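Local coordinates for outer membrane protein OMP121 (Bacteroides thetaiotaomicron, PDB 5FQ8) that probably imports nutrients across the outer membrane as a TonB-dependent receptor, at residues I676-M681 against A689-L694. Sequence-based numbering, arbitrary orientation.
Sequences IFSLAM and AQNMNL
The Phe677 ring has Leu679 CD1 at its edge, in the ring plane. Leu694 CD1 comes to it obliquely, 3.8 Å from Phe677 CD2. Leu694 also packs at the root of the ring, with its CG 3.7 Å from Phe677 CB. Its other branch, CD2, meets Leu679 CD1 at 4.0 Å. An alanine in place of Leu694 would remove CG and both branches and would probably loosen the packing around Phe677 and Leu679. Met692 adds its CG to the same face, 4.2 Å from Leu679 CD2. The strands form an antiparallel beta hairpin: 676-680 is the end of a long barrel strand of this TonB-dependent receptor, and 689-693 is a short strand in the connection to the next one, which also pairs in parallel with strand 629-635. Phe677-Met692 and Leu679-Gln690 are hydrogen-bonded pairs, each with two backbone bonds. Met692 N to Phe677 O, 3.2 Å, lies in the carbonyl plane. Leu679 N instead sits above the plane of the Gln690 carbonyl, 43° out of it. On the opposite face, Ser678 OG donates to Asn691 OD1 in the amide plane. Asn691 ND2 binds Met602 O, so both ends of this amide are held. Asn693 ND2 lies beside Ile676 CG1, 3.4 Å away, and bonds to Lys674 O. Leu694 also touches Leu94 of the plug domain.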
loop_
_atom_site.group_PDB
_atom_site.type_symbol
_atom_site.label_atom_id
_atom_site.label_comp_id
_atom_site.label_asym_id
_atom_site.label_seq_id
_atom_site.Cartn_x
_atom_site.Cartn_y
_atom_site.Cartn_z
ATOM N N ILE B 676 -2.512 -34.828 1.318
ATOM C CA ILE B 676 -3.094 -33.815 2.190
ATOM C C ILE B 676 -3.685 -32.692 1.355
ATOM O O ILE B 676 -3.022 -32.125 0.488
ATOM C CB ILE B 676 -2.045 -33.268 3.163
ATOM C CG1 ILE B 676 -1.662 -34.305 4.197
ATOM C CG2 ILE B 676 -2.592 -32.096 3.869
ATOM C CD1 ILE B 676 -0.367 -34.951 3.932
ATOM N N PHE B 677 -4.924 -32.335 1.649
ATOM C CA PHE B 677 -5.662 -31.421 0.800
ATOM C C PHE B 677 -6.704 -30.712 1.644
ATOM O O PHE B 677 -7.248 -31.300 2.579
ATOM C CB PHE B 677 -6.306 -32.196 -0.355
ATOM C CG PHE B 677 -7.231 -31.390 -1.192
ATOM C CD1 PHE B 677 -6.750 -30.493 -2.105
ATOM C CD2 PHE B 677 -8.583 -31.559 -1.086
ATOM C CE1 PHE B 677 -7.591 -29.763 -2.884
ATOM C CE2 PHE B 677 -9.438 -30.826 -1.861
ATOM C CZ PHE B 677 -8.934 -29.920 -2.772
ATOM N N SER B 678 -6.960 -29.446 1.329
ATOM C CA SER B 678 -7.973 -28.667 2.043
ATOM C C SER B 678 -9.324 -29.010 1.447
ATOM O O SER B 678 -9.803 -28.362 0.520
ATOM C CB SER B 678 -7.672 -27.182 1.952
ATOM O OG SER B 678 -6.646 -26.821 2.863
ATOM N N LEU B 679 -9.956 -30.027 2.021
ATOM C CA LEU B 679 -11.178 -30.601 1.475
ATOM C C LEU B 679 -12.402 -29.776 1.837
ATOM O O LEU B 679 -12.553 -29.347 2.978
ATOM C CB LEU B 679 -11.347 -32.016 2.007
ATOM C CG LEU B 679 -12.373 -32.884 1.318
ATOM C CD1 LEU B 679 -12.042 -32.923 -0.144
ATOM C CD2 LEU B 679 -12.313 -34.253 1.927
ATOM N N ALA B 680 -13.303 -29.597 0.874
ATOM C CA ALA B 680 -14.476 -28.756 1.100
ATOM C C ALA B 680 -15.373 -29.322 2.192
ATOM O O ALA B 680 -15.479 -30.534 2.369
ATOM C CB ALA B 680 -15.276 -28.592 -0.186
ATOM N N MET B 681 -16.016 -28.421 2.930
ATOM C CA MET B 681 -16.809 -28.770 4.099
ATOM C C MET B 681 -17.948 -27.776 4.242
ATOM O O MET B 681 -17.859 -26.636 3.774
ATOM C CB MET B 681 -15.957 -28.766 5.357
ATOM C CG MET B 681 -16.514 -29.500 6.522
ATOM S SD MET B 681 -15.215 -29.598 7.698
ATOM C CE MET B 681 -15.914 -30.573 8.951
ATOM N N ALA B 689 -13.440 -25.683 5.071
ATOM C CA ALA B 689 -12.613 -26.772 4.592
ATOM C C ALA B 689 -11.911 -27.390 5.777
ATOM O O ALA B 689 -11.722 -26.749 6.806
ATOM C CB ALA B 689 -11.599 -26.298 3.554
ATOM N N GLN B 690 -11.543 -28.648 5.629
ATOM C CA GLN B 690 -10.738 -29.329 6.624
ATOM C C GLN B 690 -9.590 -30.001 5.910
ATOM O O GLN B 690 -9.791 -30.628 4.872
ATOM C CB GLN B 690 -11.540 -30.351 7.414
ATOM C CG GLN B 690 -10.694 -31.067 8.434
ATOM C CD GLN B 690 -11.437 -32.122 9.193
ATOM O OE1 GLN B 690 -10.894 -32.733 10.105
ATOM N NE2 GLN B 690 -12.682 -32.357 8.819
ATOM N N ASN B 691 -8.387 -29.845 6.439
ATOM C CA ASN B 691 -7.228 -30.506 5.863
ATOM C C ASN B 691 -7.234 -31.962 6.288
ATOM O O ASN B 691 -7.188 -32.259 7.484
ATOM C CB ASN B 691 -5.941 -29.830 6.323
ATOM C CG ASN B 691 -5.834 -28.409 5.866
ATOM O OD1 ASN B 691 -6.425 -28.013 4.870
ATOM N ND2 ASN B 691 -5.052 -27.629 6.587
ATOM N N MET B 692 -7.294 -32.875 5.327
ATOM C CA MET B 692 -7.186 -34.276 5.692
ATOM C C MET B 692 -6.559 -35.051 4.553
ATOM O O MET B 692 -6.398 -34.540 3.447
ATOM C CB MET B 692 -8.546 -34.853 6.080
ATOM C CG MET B 692 -9.686 -34.502 5.155
ATOM S SD MET B 692 -11.278 -34.526 5.991
ATOM C CE MET B 692 -11.021 -35.773 7.216
ATOM N N ASN B 693 -6.173 -36.284 4.857
ATOM C CA ASN B 693 -5.619 -37.183 3.855
ATOM C C ASN B 693 -6.710 -37.679 2.926
ATOM O O ASN B 693 -7.699 -38.256 3.378
ATOM C CB ASN B 693 -4.954 -38.370 4.541
ATOM C CG ASN B 693 -3.882 -37.951 5.505
ATOM O OD1 ASN B 693 -4.034 -38.089 6.703
ATOM N ND2 ASN B 693 -2.787 -37.432 4.987
ATOM N N LEU B 694 -6.525 -37.486 1.628
ATOM C CA LEU B 694 -7.541 -37.899 0.676
ATOM C C LEU B 694 -7.449 -39.392 0.389
ATOM O O LEU B 694 -6.657 -40.132 0.975
ATOM C CB LEU B 694 -7.416 -37.122 -0.626
ATOM C CG LEU B 694 -7.686 -35.633 -0.635
ATOM C CD1 LEU B 694 -7.839 -35.153 -2.046
ATOM C CD2 LEU B 694 -8.914 -35.319 0.154
#